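Local coordinates for protein SusD homolog (Bacteroides thetaiotaomicron VPI-5482, PDB 3IHV) that probably binds glycans at the outer membrane of this gut bacterium for uptake by a partner transporter, as SusD-like proteins do, at residues E19-D22 / V23-V27; T106-D109 / K110-T114; L115-A118 / E119-L123. All coordinates share one frame; numbering follows the deposited sequence.

How the contacts relate
The three contacts lie in the N-terminal helical part of the chain and follow one another along it, each a turn-to-turn contact within a helix. Contact 1 belongs to helix 17-29; contacts 2 and 3 adjoin on helix 107-135. Contact 2 sits at the surface, where threonines, an aspartate and lysines dress the start of the helix. Contact 3 is buried, with alanines, a tyrosine ring and a glutamate that works as an ionic hub. Partly buried, contact 1 packs directly on contact 3, Leu-24 CD1 lying 3.7 Å from Tyr-116 O, whereas contacts 1 and 2 come no closer than about 6 Å between nearest atoms.

Contact 1. Residues E19-D22 / V23-V27; sequences EAKD and VLLGV
Leu-25 turns its CG back beside its own backbone N (chi1 -72°), which lays CG 3.5 Å from the carbonyl oxygen O of Lys-21, one turn earlier on helix 17-29. Lys-21 starts out the other way, with CG opposite its N (chi1 -175°), and bends at its third torsion; CE then passes 4.5 Å from CD1 of Leu-25, a loose aliphatic brush. The NZ beyond it makes a long, weak ion pair with Glu-187. Elsewhere on the helix CG2 of Val-23 meets O of Glu-19 at 3.6 Å.

The backbone bonds under these side chains are uneven. Leu-24 N reaches O of Ala-20 at 2.9 Å, and Leu-25 N reaches O of Lys-21 at 2.9 Å. Those from Val-23 N to Glu-19 O and from Gly-26 N to Asp-22 O are both weak, 3.4 Å long.

Leu-24 and Ala-20 face inward: Leu-24 packs on Phe-94 of helix 75-101 and on Tyr-116 of helix 107-135, and Ala-20 touches Ile-98. Glu-19 bonds through OE1 to the backbone N of Asn-15, just before the helix. Such a division marks an amphipathic helix: Ala-20, Val-23 and Leu-24 are buried against neighbouring helices, Leu-25 lies on the more open side beside Lys-21, and the charged ends lead outward or back to the preceding loop.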
loop_
_atom_site.group_PDB
_atom_site.type_symbol
_atom_site.label_atom_id
_atom_site.label_comp_id
_atom_site.label_asym_id
_atom_site.label_seq_id
_atom_site.Cartn_x
_atom_site.Cartn_y
_atom_site.Cartn_z
ATOM N N GLU A 19 15.340 -26.458 -2.693
ATOM C CA GLU A 19 15.265 -26.024 -4.093
ATOM C C GLU A 19 13.936 -25.355 -4.373
ATOM O O GLU A 19 13.887 -24.349 -5.082
ATOM C CB GLU A 19 15.490 -27.184 -5.056
ATOM C CG GLU A 19 16.885 -27.747 -4.966
ATOM C CD GLU A 19 17.155 -28.856 -5.933
ATOM O OE1 GLU A 19 16.304 -29.186 -6.795
ATOM O OE2 GLU A 19 18.249 -29.405 -5.822
ATOM N N ALA A 20 12.857 -25.893 -3.805
ATOM C CA ALA A 20 11.535 -25.308 -3.978
ATOM C C ALA A 20 11.513 -23.897 -3.400
ATOM O O ALA A 20 10.891 -22.978 -3.975
ATOM C CB ALA A 20 10.444 -26.176 -3.306
ATOM N N LYS A 21 12.178 -23.733 -2.251
ATOM C CA LYS A 21 12.219 -22.467 -1.566
ATOM C C LYS A 21 12.838 -21.401 -2.486
ATOM O O LYS A 21 12.354 -20.285 -2.561
ATOM C CB LYS A 21 13.033 -22.572 -0.272
ATOM C CG LYS A 21 12.972 -21.284 0.520
ATOM C CD LYS A 21 13.804 -21.226 1.778
ATOM C CE LYS A 21 15.244 -20.941 1.508
ATOM N NZ LYS A 21 15.836 -20.315 2.729
ATOM N N ASP A 22 13.924 -21.758 -3.147
ATOM C CA ASP A 22 14.620 -20.843 -4.065
ATOM C C ASP A 22 13.646 -20.317 -5.131
ATOM O O ASP A 22 13.617 -19.108 -5.430
ATOM C CB ASP A 22 15.832 -21.584 -4.681
ATOM C CG ASP A 22 16.680 -20.710 -5.618
ATOM O OD1 ASP A 22 16.896 -19.518 -5.330
ATOM O OD2 ASP A 22 17.173 -21.258 -6.638
ATOM N N VAL A 23 12.829 -21.216 -5.697
ATOM C CA VAL A 23 11.851 -20.825 -6.750
ATOM C C VAL A 23 10.750 -19.959 -6.142
ATOM O O VAL A 23 10.325 -18.944 -6.721
ATOM C CB VAL A 23 11.256 -22.043 -7.465
ATOM C CG1 VAL A 23 10.219 -21.581 -8.491
ATOM C CG2 VAL A 23 12.392 -22.936 -8.093
ATOM N N LEU A 24 10.314 -20.304 -4.930
ATOM C CA LEU A 24 9.311 -19.490 -4.223
ATOM C C LEU A 24 9.786 -18.061 -3.993
ATOM O O LEU A 24 9.050 -17.109 -4.168
ATOM C CB LEU A 24 8.963 -20.106 -2.857
ATOM C CG LEU A 24 8.055 -19.285 -1.958
ATOM C CD1 LEU A 24 6.670 -19.173 -2.539
ATOM C CD2 LEU A 24 8.024 -19.921 -0.548
ATOM N N LEU A 25 11.034 -17.901 -3.589
ATOM C CA LEU A 25 11.589 -16.586 -3.376
ATOM C C LEU A 25 11.581 -15.757 -4.669
ATOM O O LEU A 25 11.482 -14.538 -4.604
ATOM C CB LEU A 25 12.988 -16.683 -2.744
ATOM C CG LEU A 25 12.993 -17.136 -1.259
ATOM C CD1 LEU A 25 14.445 -17.188 -0.764
ATOM C CD2 LEU A 25 12.186 -16.291 -0.363
ATOM N N GLY A 26 11.655 -16.412 -5.824
ATOM C CA GLY A 26 11.527 -15.719 -7.100
ATOM C C GLY A 26 10.129 -15.146 -7.343
ATOM O O GLY A 26 9.960 -14.128 -8.057
ATOM N N VAL A 27 9.100 -15.785 -6.773
ATOM C CA VAL A 27 7.757 -15.249 -6.848
ATOM C C VAL A 27 7.703 -13.962 -6.009
ATOM O O VAL A 27 7.189 -12.920 -6.455
ATOM C CB VAL A 27 6.665 -16.261 -6.362
ATOM C CG1 VAL A 27 5.247 -15.682 -6.633
ATOM C CG2 VAL A 27 6.849 -17.638 -7.066
#

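Contact 2. Residues T106-D109 / K110-T114; sequences TTTD and KKLAT
Lys-110 folds back over the start of helix 107-135: its CG, beside the backbone N (chi1 -67°), comes within 3.4 Å of the carbonyl oxygen O of Thr-106. Beyond CG the chain runs straight until a bend at the last torsion, which leaves NZ bonded to the carbonyl oxygen of Ile-102, with weaker bonds to those of Gly-103 and Tyr-105. Lys-111 takes the other course. Its CG stands opposite its N and the chain bends early, at chi2 (56°), so that it leads away from the first turn and its amine forms a cation-pi contact with Tyr-185.

Thr-106 is the N-cap. Its OG1 accepts the N-H of Asp-109 at 3.2 Å, the bond bending modestly to 157° at the hydrogen. The backbone O of the same threonine takes Lys-110 N at 2.8 Å, so this one residue takes the amides of both Asp-109 and Lys-110. Asp-109 turns its carboxylate toward the start of helix 17-29, where OD2 accepts from the backbone N of Ala-17. OD1 of Asp-109 lies 4.1 Å from CD1 of Leu-112, the two side chains passing at a slant. That methyl also lies 4.4 Å from CG2 of Thr-108.

Further along, Thr-114 closes its hydroxyl onto its own helix, OG1 donating to O of Lys-111 at 2.7 Å. At this helix start, then, a threonine hydroxyl serves one of the first-turn amides, while the Asp-109 carboxylate accepts from an amide at the start of helix 17-29, tying the two helix beginnings together.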
loop_
_atom_site.group_PDB
_atom_site.type_symbol
_atom_site.label_atom_id
_atom_site.label_comp_id
_atom_site.label_asym_id
_atom_site.label_seq_id
_atom_site.Cartn_x
_atom_site.Cartn_y
_atom_site.Cartn_z
ATOM N N THR A 106 10.789 -35.746 1.431
ATOM C CA THR A 106 10.813 -36.363 2.770
ATOM C C THR A 106 9.658 -35.790 3.577
ATOM O O THR A 106 9.111 -34.767 3.208
ATOM C CB THR A 106 12.125 -35.989 3.532
ATOM O OG1 THR A 106 12.174 -34.567 3.703
ATOM C CG2 THR A 106 13.339 -36.468 2.761
ATOM N N THR A 107 9.290 -36.438 4.673
ATOM C CA THR A 107 8.211 -35.943 5.544
ATOM C C THR A 107 8.379 -34.476 5.926
ATOM O O THR A 107 7.446 -33.692 5.849
ATOM C CB THR A 107 8.161 -36.822 6.795
ATOM O OG1 THR A 107 7.954 -38.164 6.349
ATOM C CG2 THR A 107 7.043 -36.399 7.733
ATOM N N THR A 108 9.593 -34.119 6.341
ATOM C CA THR A 108 9.917 -32.743 6.709
ATOM C C THR A 108 9.709 -31.795 5.569
ATOM O O THR A 108 9.149 -30.726 5.725
ATOM C CB THR A 108 11.389 -32.653 7.150
ATOM O OG1 THR A 108 11.532 -33.407 8.342
ATOM C CG2 THR A 108 11.813 -31.224 7.394
ATOM N N ASP A 109 10.170 -32.192 4.405
ATOM C CA ASP A 109 10.047 -31.342 3.215
ATOM C C ASP A 109 8.632 -31.242 2.676
ATOM O O ASP A 109 8.293 -30.205 2.100
ATOM C CB ASP A 109 10.996 -31.815 2.103
ATOM C CG ASP A 109 12.440 -31.388 2.356
ATOM O OD1 ASP A 109 12.697 -30.952 3.475
ATOM O OD2 ASP A 109 13.302 -31.537 1.450
ATOM N N LYS A 110 7.819 -32.300 2.824
ATOM C CA LYS A 110 6.404 -32.203 2.405
ATOM C C LYS A 110 5.693 -31.131 3.211
ATOM O O LYS A 110 4.874 -30.381 2.678
ATOM C CB LYS A 110 5.643 -33.531 2.592
ATOM C CG LYS A 110 6.090 -34.652 1.714
ATOM C CD LYS A 110 5.224 -35.881 2.086
ATOM C CE LYS A 110 5.675 -37.153 1.502
ATOM N NZ LYS A 110 5.677 -37.145 0.056
ATOM N N LYS A 111 6.016 -31.045 4.508
ATOM C CA LYS A 111 5.398 -30.054 5.373
ATOM C C LYS A 111 5.772 -28.651 4.906
ATOM O O LYS A 111 4.912 -27.773 4.710
ATOM C CB LYS A 111 5.819 -30.286 6.812
ATOM C CG LYS A 111 5.313 -29.261 7.793
ATOM C CD LYS A 111 3.773 -29.128 7.776
ATOM C CE LYS A 111 3.344 -28.169 8.826
ATOM N NZ LYS A 111 1.902 -27.848 8.760
ATOM N N LEU A 112 7.067 -28.449 4.693
ATOM C CA LEU A 112 7.549 -27.164 4.178
ATOM C C LEU A 112 6.881 -26.853 2.834
ATOM O O LEU A 112 6.445 -25.718 2.604
ATOM C CB LEU A 112 9.075 -27.176 4.060
ATOM C CG LEU A 112 9.851 -27.091 5.399
ATOM C CD1 LEU A 112 11.329 -27.447 5.107
ATOM C CD2 LEU A 112 9.727 -25.721 6.057
ATOM N N ALA A 113 6.781 -27.864 1.960
ATOM C CA ALA A 113 6.154 -27.691 0.655
ATOM C C ALA A 113 4.728 -27.176 0.778
ATOM O O ALA A 113 4.356 -26.301 0.015
ATOM C CB ALA A 113 6.202 -28.973 -0.178
ATOM N N THR A 114 3.954 -27.655 1.758
ATOM C CA THR A 114 2.596 -27.140 1.921
ATOM C C THR A 114 2.619 -25.665 2.334
ATOM O O THR A 114 1.809 -24.865 1.872
ATOM C CB THR A 114 1.727 -27.977 2.898
ATOM O OG1 THR A 114 2.248 -27.915 4.240
ATOM C CG2 THR A 114 1.641 -29.430 2.412
#

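Contact 3. Residues L115-A118 / E119-L123; sequences LYIA and EARAL
Glu-119 and Tyr-116 run side by side on the buried flank of helix 107-135, and the glutamate's OE2 meets the edge of the ring, near its plane, 3.6 Å from CD1 of Tyr-116. Ring and carboxylate are turned 80° against each other. With CG of Glu-119 beside its backbone N (chi1 -65°), that atom lies 3.4 Å from O of Leu-115, and the extended chain carries the carboxylate on toward the tyrosine. Arg-121 lays CD alongside Ile-117 CG2 at 4.1 Å.

Beneath them the N atoms of Glu-119, Ala-120, Arg-121 and Ala-122 each donate to O of the residue four earlier, Leu-115 to Ala-118, at 2.9 Å.

The carboxylate's own polar partners come from outside the helix: OE2 salt-bridges Arg-186 and Arg-192, and OE1 bonds the hydroxyl of Tyr-28 on helix 17-29. Arg-121, bent at its third torsion, salt-bridges Asp-169 of helix 159-176, so polar side chains join three helices in this TPR-like part of a SusD-family protein. A leucine in place of this glutamate would probably leave both arginines without their shared carboxylate and the Tyr-28 hydroxyl without its partner. Two guanidinium groups and a hydroxyl around the buried carboxylate are likely to keep it ionised.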
loop_
_atom_site.group_PDB
_atom_site.type_symbol
_atom_site.label_atom_id
_atom_site.label_comp_id
_atom_site.label_asym_id
_atom_site.label_seq_id
_atom_site.Cartn_x
_atom_site.Cartn_y
_atom_site.Cartn_z
ATOM N N LEU A 115 3.555 -25.308 3.198
ATOM C CA LEU A 115 3.697 -23.901 3.571
ATOM C C LEU A 115 4.042 -23.061 2.336
ATOM O O LEU A 115 3.467 -21.994 2.117
ATOM C CB LEU A 115 4.758 -23.721 4.660
ATOM C CG LEU A 115 4.561 -24.453 5.974
ATOM C CD1 LEU A 115 5.520 -23.880 7.049
ATOM C CD2 LEU A 115 3.102 -24.377 6.437
ATOM N N TYR A 116 4.969 -23.555 1.522
ATOM C CA TYR A 116 5.379 -22.836 0.324
ATOM C C TYR A 116 4.252 -22.710 -0.688
ATOM O O TYR A 116 4.152 -21.668 -1.351
ATOM C CB TYR A 116 6.638 -23.456 -0.331
ATOM C CG TYR A 116 7.854 -23.606 0.545
ATOM C CD1 TYR A 116 8.009 -22.895 1.726
ATOM C CD2 TYR A 116 8.876 -24.445 0.163
ATOM C CE1 TYR A 116 9.133 -23.081 2.501
ATOM C CE2 TYR A 116 10.004 -24.584 0.903
ATOM C CZ TYR A 116 10.129 -23.902 2.067
ATOM O OH TYR A 116 11.276 -24.107 2.808
ATOM N N ILE A 117 3.398 -23.747 -0.795
ATOM C CA ILE A 117 2.211 -23.710 -1.628
ATOM C C ILE A 117 1.315 -22.601 -1.126
ATOM O O ILE A 117 0.800 -21.799 -1.915
ATOM C CB ILE A 117 1.463 -25.082 -1.643
ATOM C CG1 ILE A 117 2.273 -26.106 -2.464
ATOM C CG2 ILE A 117 0.022 -24.929 -2.203
ATOM C CD1 ILE A 117 1.887 -27.595 -2.215
ATOM N N ALA A 118 1.144 -22.533 0.196
ATOM C CA ALA A 118 0.312 -21.508 0.794
ATOM C C ALA A 118 0.849 -20.099 0.506
ATOM O O ALA A 118 0.075 -19.170 0.245
ATOM C CB ALA A 118 0.210 -21.759 2.344
ATOM N N GLU A 119 2.161 -19.917 0.632
ATOM C CA GLU A 119 2.824 -18.628 0.342
ATOM C C GLU A 119 2.639 -18.218 -1.099
ATOM O O GLU A 119 2.317 -17.066 -1.378
ATOM C CB GLU A 119 4.314 -18.662 0.681
ATOM C CG GLU A 119 4.592 -18.829 2.160
ATOM C CD GLU A 119 6.071 -18.838 2.446
ATOM O OE1 GLU A 119 6.731 -17.838 2.063
ATOM O OE2 GLU A 119 6.589 -19.826 3.035
ATOM N N ALA A 120 2.782 -19.155 -2.015
ATOM C CA ALA A 120 2.610 -18.842 -3.438
ATOM C C ALA A 120 1.184 -18.484 -3.752
ATOM O O ALA A 120 0.930 -17.585 -4.576
ATOM C CB ALA A 120 3.105 -20.032 -4.329
ATOM N N ARG A 121 0.240 -19.201 -3.157
ATOM C CA ARG A 121 -1.165 -18.929 -3.362
ATOM C C ARG A 121 -1.532 -17.574 -2.754
ATOM O O ARG A 121 -2.358 -16.863 -3.341
ATOM C CB ARG A 121 -2.060 -20.047 -2.793
ATOM C CG ARG A 121 -1.950 -21.355 -3.542
ATOM C CD ARG A 121 -3.058 -22.356 -3.190
ATOM N NE ARG A 121 -4.367 -21.917 -3.680
ATOM C CZ ARG A 121 -5.491 -22.639 -3.616
ATOM N NH1 ARG A 121 -5.502 -23.842 -3.065
ATOM N NH2 ARG A 121 -6.616 -22.147 -4.093
ATOM N N ALA A 122 -0.963 -17.237 -1.591
ATOM C CA ALA A 122 -1.219 -15.930 -0.973
ATOM C C ALA A 122 -0.707 -14.813 -1.890
ATOM O O ALA A 122 -1.391 -13.818 -2.097
ATOM C CB ALA A 122 -0.592 -15.834 0.434
ATOM N N LEU A 123 0.479 -14.994 -2.456
ATOM C CA LEU A 123 1.051 -14.017 -3.385
ATOM C C LEU A 123 0.153 -13.891 -4.612
ATOM O O LEU A 123 -0.155 -12.779 -5.058
ATOM C CB LEU A 123 2.452 -14.426 -3.770
ATOM C CG LEU A 123 3.556 -14.110 -2.733
ATOM C CD1 LEU A 123 4.794 -14.946 -2.998
ATOM C CD2 LEU A 123 3.866 -12.597 -2.655
#